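Long-range contacts in mialostatin (Ixodes ricinus, PDB 6ZTK), which inhibits cysteine cathepsins, both the tick's own midgut digestive proteases and several cathepsins of the blood-meal host: residues Val78-Lys83 against Ile119-Trp124; Leu46-Val51 against Asp62-Leu67. All coordinates share one frame; numbering follows the deposited sequence.

Contact 1 (Val78-Lys83 against Ile119-Trp124). With TRT (fragment of triton X-100), chain C.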
loop_
_atom_site.group_PDB
_atom_site.type_symbol
_atom_site.label_atom_id
_atom_site.label_comp_id
_atom_site.label_asym_id
_atom_site.label_seq_id
_atom_site.Cartn_x
_atom_site.Cartn_y
_atom_site.Cartn_z
ATOM N N VAL A 78 -14.480 -7.986 -3.748
ATOM C CA VAL A 78 -14.399 -6.534 -3.781
ATOM C C VAL A 78 -12.966 -6.106 -3.989
ATOM O O VAL A 78 -12.097 -6.534 -3.248
ATOM C CB VAL A 78 -14.963 -5.948 -2.469
ATOM C CG1 VAL A 78 -15.036 -4.449 -2.601
ATOM C CG2 VAL A 78 -16.324 -6.550 -2.154
ATOM N N ASN A 79 -12.729 -5.370 -5.057
ATOM C CA ASN A 79 -11.378 -5.034 -5.524
ATOM C C ASN A 79 -11.117 -3.547 -5.303
ATOM O O ASN A 79 -12.010 -2.712 -5.570
ATOM C CB ASN A 79 -11.227 -5.368 -7.002
ATOM C CG ASN A 79 -11.509 -6.831 -7.244
ATOM O OD1 ASN A 79 -10.647 -7.666 -6.961
ATOM N ND2 ASN A 79 -12.712 -7.156 -7.675
ATOM N N TYR A 80 -9.905 -3.248 -4.874
ATOM C CA TYR A 80 -9.478 -1.878 -4.527
ATOM C C TYR A 80 -8.264 -1.532 -5.364
ATOM O O TYR A 80 -7.266 -2.280 -5.377
ATOM C CB TYR A 80 -9.123 -1.775 -3.041
ATOM C CG TYR A 80 -10.262 -2.048 -2.129
ATOM C CD1 TYR A 80 -10.541 -3.362 -1.763
ATOM C CD2 TYR A 80 -11.120 -1.077 -1.659
ATOM C CE1 TYR A 80 -11.612 -3.665 -0.956
ATOM C CE2 TYR A 80 -12.209 -1.368 -0.865
ATOM C CZ TYR A 80 -12.437 -2.670 -0.473
ATOM O OH TYR A 80 -13.561 -2.926 0.268
ATOM N N LYS A 81 -8.313 -0.432 -6.094
ATOM C CA LYS A 81 -7.162 0.085 -6.847
ATOM C C LYS A 81 -6.684 1.331 -6.098
ATOM O O LYS A 81 -7.449 2.316 -6.011
ATOM C CB LYS A 81 -7.518 0.400 -8.304
ATOM C CG LYS A 81 -6.352 0.942 -9.088
ATOM C CD LYS A 81 -6.736 1.124 -10.568
ATOM C CE LYS A 81 -5.585 1.747 -11.324
ATOM N NZ LYS A 81 -5.978 2.093 -12.718
ATOM N N LEU A 82 -5.499 1.228 -5.511
ATOM C CA LEU A 82 -4.951 2.263 -4.596
ATOM C C LEU A 82 -3.760 2.928 -5.251
ATOM O O LEU A 82 -2.842 2.235 -5.735
ATOM C CB LEU A 82 -4.531 1.590 -3.299
ATOM C CG LEU A 82 -5.588 0.734 -2.628
ATOM C CD1 LEU A 82 -4.973 0.082 -1.375
ATOM C CD2 LEU A 82 -6.781 1.539 -2.243
ATOM N N LYS A 83 -3.723 4.261 -5.163
ATOM C CA LYS A 83 -2.541 5.020 -5.597
ATOM C C LYS A 83 -1.996 5.809 -4.422
ATOM O O LYS A 83 -2.789 6.477 -3.788
ATOM C CB LYS A 83 -2.887 5.980 -6.730
ATOM C CG LYS A 83 -1.680 6.749 -7.244
ATOM C CD LYS A 83 -2.130 7.801 -8.277
ATOM C CE LYS A 83 -0.955 8.624 -8.760
ATOM N NZ LYS A 83 -1.424 9.668 -9.717
ATOM N N ILE A 119 -5.833 -4.696 -4.920
ATOM C CA ILE A 119 -6.053 -5.710 -3.868
ATOM C C ILE A 119 -7.414 -6.360 -4.118
ATOM O O ILE A 119 -8.432 -5.653 -4.210
ATOM C CB ILE A 119 -5.960 -5.094 -2.485
ATOM C CG1 ILE A 119 -4.598 -4.427 -2.290
ATOM C CG2 ILE A 119 -6.202 -6.152 -1.429
ATOM C CD1 ILE A 119 -4.481 -3.879 -0.925
ATOM N N TYR A 120 -7.388 -7.678 -4.182
ATOM C CA TYR A 120 -8.621 -8.504 -4.265
ATOM C C TYR A 120 -9.033 -8.892 -2.852
ATOM O O TYR A 120 -8.177 -9.380 -2.089
ATOM C CB TYR A 120 -8.327 -9.735 -5.085
ATOM C CG TYR A 120 -9.375 -10.796 -5.087
ATOM C CD1 TYR A 120 -10.544 -10.630 -5.792
ATOM C CD2 TYR A 120 -9.155 -11.974 -4.415
ATOM C CE1 TYR A 120 -11.530 -11.594 -5.829
ATOM C CE2 TYR A 120 -10.134 -12.970 -4.439
ATOM C CZ TYR A 120 -11.308 -12.776 -5.151
ATOM O OH TYR A 120 -12.244 -13.782 -5.198
ATOM N N THR A 121 -10.286 -8.712 -2.500
ATOM C CA THR A 121 -10.767 -9.156 -1.177
ATOM C C THR A 121 -12.033 -9.972 -1.306
ATOM O O THR A 121 -12.837 -9.799 -2.240
ATOM C CB THR A 121 -11.029 -7.962 -0.258
ATOM O OG1 THR A 121 -12.216 -7.251 -0.614
ATOM C CG2 THR A 121 -9.879 -6.990 -0.226
ATOM N N VAL A 122 -12.217 -10.856 -0.321
ATOM C CA VAL A 122 -13.485 -11.609 -0.156
ATOM C C VAL A 122 -13.920 -11.333 1.278
ATOM O O VAL A 122 -13.414 -11.929 2.225
ATOM C CB VAL A 122 -13.324 -13.087 -0.512
ATOM C CG1 VAL A 122 -14.688 -13.745 -0.390
ATOM C CG2 VAL A 122 -12.693 -13.328 -1.863
ATOM N N PRO A 123 -14.716 -10.296 1.523
ATOM C CA PRO A 123 -14.935 -9.805 2.889
ATOM C C PRO A 123 -15.552 -10.879 3.786
ATOM O O PRO A 123 -15.157 -10.940 4.958
ATOM C CB PRO A 123 -15.826 -8.574 2.768
ATOM C CG PRO A 123 -15.980 -8.282 1.300
ATOM C CD PRO A 123 -15.209 -9.329 0.549
ATOM N N TRP A 124 -16.438 -11.680 3.227
ATOM C CA TRP A 124 -17.150 -12.719 4.019
ATOM C C TRP A 124 -16.229 -13.879 4.332
ATOM O O TRP A 124 -16.674 -14.716 5.146
ATOM C CB TRP A 124 -18.400 -13.223 3.318
ATOM C CG TRP A 124 -18.221 -13.850 1.980
ATOM C CD1 TRP A 124 -18.042 -15.177 1.686
ATOM C CD2 TRP A 124 -18.162 -13.159 0.717
ATOM N NE1 TRP A 124 -17.952 -15.361 0.353
ATOM C CE2 TRP A 124 -18.012 -14.135 -0.296
ATOM C CE3 TRP A 124 -18.280 -11.820 0.321
ATOM C CZ2 TRP A 124 -17.989 -13.819 -1.651
ATOM C CZ3 TRP A 124 -18.204 -11.514 -1.016
ATOM C CH2 TRP A 124 -18.046 -12.490 -1.998
HETATM O O24 TRT C . -3.825 -17.623 -9.632
HETATM C C23 TRT C . -4.636 -17.469 -8.503
HETATM C C22 TRT C . -4.011 -16.395 -7.647
HETATM O O21 TRT C . -4.957 -15.364 -7.375
HETATM C C20 TRT C . -4.991 -14.317 -8.340
HETATM C C19 TRT C . -6.405 -14.154 -8.855
HETATM O O18 TRT C . -7.288 -13.905 -7.768
HETATM C C17 TRT C . -8.664 -14.160 -8.073
HETATM C C16 TRT C . -9.380 -12.918 -8.588
HETATM O O15 TRT C . -8.448 -12.076 -9.280
HETATM C C12 TRT C . -8.924 -11.114 -10.145
HETATM C C13 TRT C . -10.050 -10.352 -9.886
HETATM C C14 TRT C . -10.468 -9.390 -10.798
HETATM C C11 TRT C . -8.200 -10.881 -11.296
HETATM C C10 TRT C . -8.609 -9.899 -12.179
HETATM C C9 TRT C . -9.759 -9.152 -11.979
HETATM C C6 TRT C . -10.255 -8.160 -13.045
HETATM C C8 TRT C . -11.258 -9.037 -13.795
HETATM C C7 TRT C . -9.201 -7.729 -14.076
HETATM C C5 TRT C . -11.125 -6.998 -12.498
HETATM C C1 TRT C . -10.536 -5.752 -11.803
HETATM C C2 TRT C . -9.986 -4.806 -12.864
HETATM C C4 TRT C . -9.422 -6.127 -10.845
HETATM C C3 TRT C . -11.639 -5.045 -11.009
HETATM O O HOH W 1 -13.209 -5.502 1.315
#

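Contact 2 (Leu46-Val51 against Asp62-Leu67). With SO4 (sulfate ion), chain D.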
loop_
_atom_site.group_PDB
_atom_site.type_symbol
_atom_site.label_atom_id
_atom_site.label_comp_id
_atom_site.label_asym_id
_atom_site.label_seq_id
_atom_site.Cartn_x
_atom_site.Cartn_y
_atom_site.Cartn_z
ATOM N N LEU A 46 -5.605 -0.734 3.872
ATOM C CA LEU A 46 -5.307 -1.594 2.719
ATOM C C LEU A 46 -4.008 -1.182 2.027
ATOM O O LEU A 46 -3.286 -2.057 1.506
ATOM C CB LEU A 46 -6.484 -1.569 1.731
ATOM C CG LEU A 46 -7.705 -2.296 2.227
ATOM C CD1 LEU A 46 -8.900 -1.976 1.338
ATOM C CD2 LEU A 46 -7.415 -3.784 2.196
ATOM N N ALA A 47 -3.695 0.107 1.939
ATOM C CA ALA A 47 -2.402 0.523 1.369
ATOM C C ALA A 47 -1.232 0.028 2.194
ATOM O O ALA A 47 -0.234 -0.426 1.657
ATOM C CB ALA A 47 -2.392 2.037 1.190
ATOM N N HIS A 48 -1.371 0.095 3.522
ATOM C CA HIS A 48 -0.316 -0.448 4.406
ATOM C C HIS A 48 -0.213 -1.972 4.190
ATOM O O HIS A 48 0.905 -2.493 4.145
ATOM C CB HIS A 48 -0.593 -0.097 5.856
ATOM C CG HIS A 48 -0.160 1.291 6.201
ATOM N ND1 HIS A 48 1.181 1.632 6.362
ATOM C CD2 HIS A 48 -0.874 2.427 6.403
ATOM C CE1 HIS A 48 1.252 2.954 6.573
ATOM N NE2 HIS A 48 0.022 3.468 6.582
ATOM N N TYR A 49 -1.351 -2.640 4.024
ATOM C CA TYR A 49 -1.286 -4.079 3.714
ATOM C C TYR A 49 -0.442 -4.293 2.449
ATOM O O TYR A 49 0.456 -5.119 2.388
ATOM C CB TYR A 49 -2.647 -4.742 3.611
ATOM C CG TYR A 49 -2.496 -6.154 3.169
ATOM C CD1 TYR A 49 -1.965 -7.130 4.005
ATOM C CD2 TYR A 49 -2.864 -6.526 1.882
ATOM C CE1 TYR A 49 -1.803 -8.448 3.556
ATOM C CE2 TYR A 49 -2.729 -7.832 1.458
ATOM C CZ TYR A 49 -2.142 -8.765 2.264
ATOM O OH TYR A 49 -2.010 -10.069 1.785
ATOM N N ALA A 50 -0.729 -3.520 1.390
ATOM C CA ALA A 50 -0.044 -3.702 0.114
ATOM C C ALA A 50 1.452 -3.543 0.316
ATOM O O ALA A 50 2.251 -4.318 -0.168
ATOM C CB ALA A 50 -0.581 -2.705 -0.896
ATOM N N VAL A 51 1.898 -2.460 0.980
ATOM C CA VAL A 51 3.377 -2.213 1.135
ATOM C C VAL A 51 4.008 -3.335 1.958
ATOM O O VAL A 51 5.162 -3.677 1.669
ATOM C CB VAL A 51 3.781 -0.852 1.760
ATOM C CG1 VAL A 51 3.254 0.296 0.945
ATOM C CG2 VAL A 51 3.500 -0.670 3.232
ATOM N N ASP A 62 9.193 -0.557 2.651
ATOM C CA ASP A 62 8.594 0.786 2.453
ATOM C C ASP A 62 7.475 1.010 3.448
ATOM O O ASP A 62 6.862 0.056 4.008
ATOM C CB ASP A 62 8.115 0.941 1.013
ATOM C CG ASP A 62 9.279 1.037 0.092
ATOM O OD1 ASP A 62 10.340 1.636 0.483
ATOM O OD2 ASP A 62 9.133 0.391 -1.011
ATOM N N THR A 63 7.037 2.279 3.572
ATOM C CA THR A 63 5.801 2.607 4.241
ATOM C C THR A 63 5.049 3.666 3.435
ATOM O O THR A 63 5.644 4.224 2.505
ATOM C CB THR A 63 6.022 3.017 5.714
ATOM O OG1 THR A 63 4.765 3.059 6.368
ATOM C CG2 THR A 63 6.718 4.356 5.866
ATOM N N VAL A 64 3.785 3.789 3.720
ATOM C CA VAL A 64 2.864 4.741 3.025
ATOM C C VAL A 64 3.029 6.134 3.616
ATOM O O VAL A 64 2.899 6.283 4.887
ATOM C CB VAL A 64 1.414 4.299 3.119
ATOM C CG1 VAL A 64 0.536 5.239 2.320
ATOM C CG2 VAL A 64 1.199 2.878 2.626
ATOM N N LEU A 65 3.239 7.120 2.745
ATOM C CA LEU A 65 3.137 8.551 3.186
ATOM C C LEU A 65 1.734 9.088 2.995
ATOM O O LEU A 65 1.114 9.582 3.974
ATOM C CB LEU A 65 4.137 9.393 2.421
ATOM C CG LEU A 65 5.595 9.207 2.763
ATOM C CD1 LEU A 65 6.482 9.979 1.807
ATOM C CD2 LEU A 65 5.869 9.639 4.223
ATOM N N GLU A 66 1.153 8.950 1.815
ATOM C CA GLU A 66 -0.176 9.504 1.547
ATOM C C GLU A 66 -0.936 8.580 0.584
ATOM O O GLU A 66 -0.356 8.208 -0.457
ATOM C CB GLU A 66 -0.030 10.887 0.926
ATOM C CG GLU A 66 -1.321 11.590 0.677
ATOM C CD GLU A 66 -1.160 13.018 0.163
ATOM O OE1 GLU A 66 -0.012 13.435 -0.114
ATOM O OE2 GLU A 66 -2.207 13.670 -0.069
ATOM N N LEU A 67 -2.191 8.320 0.914
ATOM C CA LEU A 67 -3.118 7.678 -0.049
ATOM C C LEU A 67 -3.673 8.783 -0.918
ATOM O O LEU A 67 -4.363 9.722 -0.403
ATOM C CB LEU A 67 -4.175 6.889 0.707
ATOM C CG LEU A 67 -5.197 6.161 -0.148
ATOM C CD1 LEU A 67 -4.550 5.137 -1.078
ATOM C CD2 LEU A 67 -6.211 5.464 0.734
HETATM S S SO4 D . -1.511 6.500 6.580
HETATM O O1 SO4 D . -0.186 5.994 6.299
HETATM O O2 SO4 D . -2.160 6.915 5.351
HETATM O O3 SO4 D . -1.377 7.634 7.458
HETATM O O4 SO4 D . -2.316 5.485 7.231
HETATM O O HOH W 2 7.751 -2.711 1.401
#

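Contact 1 (Val78-Lys83 against Ile119-Trp124)
Val78-Tyr80 pair with Ile119-Thr121 as neighbouring antiparallel strands, 78-92 and 113-122, of the cystatin sheet that wraps helix 41-52. Tyr80 and Ile119 exchange the straighter bonds, with Ile119 N 2.8 Å from Tyr80 O; the two Val78-Thr121 bonds are more bent, 143° and 139° at the hydrogen. Val78 O also accepts from Thr121 OG1 at 2.7 Å, while Thr121 N reaches it from the opposite face of its carbonyl plane. A chi1 of 74°, setting OG1 between backbone N and carbonyl carbon, makes this second grip possible. Outward along Tyr80, CB and CD1 pass Ile119 O at 4.1 and 4.0 Å, CE1 brings the ring edge to Thr121 OG1, and the hydroxyl ends on a water that donates to Thr121 OG1. Asn79 and Tyr120 share the other face. Asn79 ND2, bonded to the carbonyls of Gln73 and Val75, ties the strand to the QxVxG loop; the contact thus joins the bases of that loop and the Pro123-Trp124 loop, which probably enter the cathepsin cleft as in other cystatins. Asn79 OD1, buried without a hydrogen-bond partner, lies in plane at the Tyr120 ring edge, 3.2 Å from CD1. The detergent fragment covers one ring face, its C16 3.7 Å from Tyr120 CE1.

Contact 2 (Leu46-Val51 against Asp62-Leu67)
The imidazole of His48 lies with one face on Val64, whose CG2 sits 3.9 Å from the ring centroid and 11° off the normal, a CH-pi contact. In the ring plane, Thr63 OG1 comes to the edge 3.5 Å from His48 CE1, and a sulfate, probably from the crystallisation liquor, takes the bond from NE2, with its O1 2.6 Å from His48 NE2. ND1 is hydrogen-bonded to the Tyr99 hydroxyl, which also bonds Thr63 OG1, so in this crystal both ring nitrogens are engaged, which holds the ring's rotation. The same Val64 CG2, anti to its own carbonyl carbon, also meets Ala47 CB at 4.0 Å. In the conformer of Val51 given here, one of two, CG1 packs on Val64 CG2 and CG2 rests near Asp62 O, a buried carbonyl with no hydrogen-bond partner. No direct hydrogen bond joins the segments, but one water bridges them, donating to Val51 O and accepting from Asp62 N. The Asp62 carboxylate turns to Arg58 in a salt bridge. Beyond the corner at Leu65, Leu67 CD1 touches Ala47 CB loosely. Helix 46-51 and strand 62-64 run nearly antiparallel, at 170°: the helix packed against the curved antiparallel sheet that defines the cystatin fold.

How the contacts relate
Contact 1 pairs two strands within the sheet and contact 2 seats the helix against the strand next door, since 60-74 and 78-92 are neighbours; their centres are 14 Å apart. They meet along the concave side of the sheet: Ile119 CD1 reaches Leu46 O at 3.3 Å, and Tyr80 CG packs on Leu46 CD1 at 3.7 Å. Leu67 also links the two, its CD1 3.5 Å from Lys83 O. Contact 1, centred about 12 Å from the chain centre, lies at the hairpin-loop end, probably the cathepsin-facing edge; contact 2 is about 3 Å from it. Tyr120 joins Trp33, Gln73, Arg129 and Leu131 around the detergent fragment, on the face turned from the helix; the sulfate sits at contact 2.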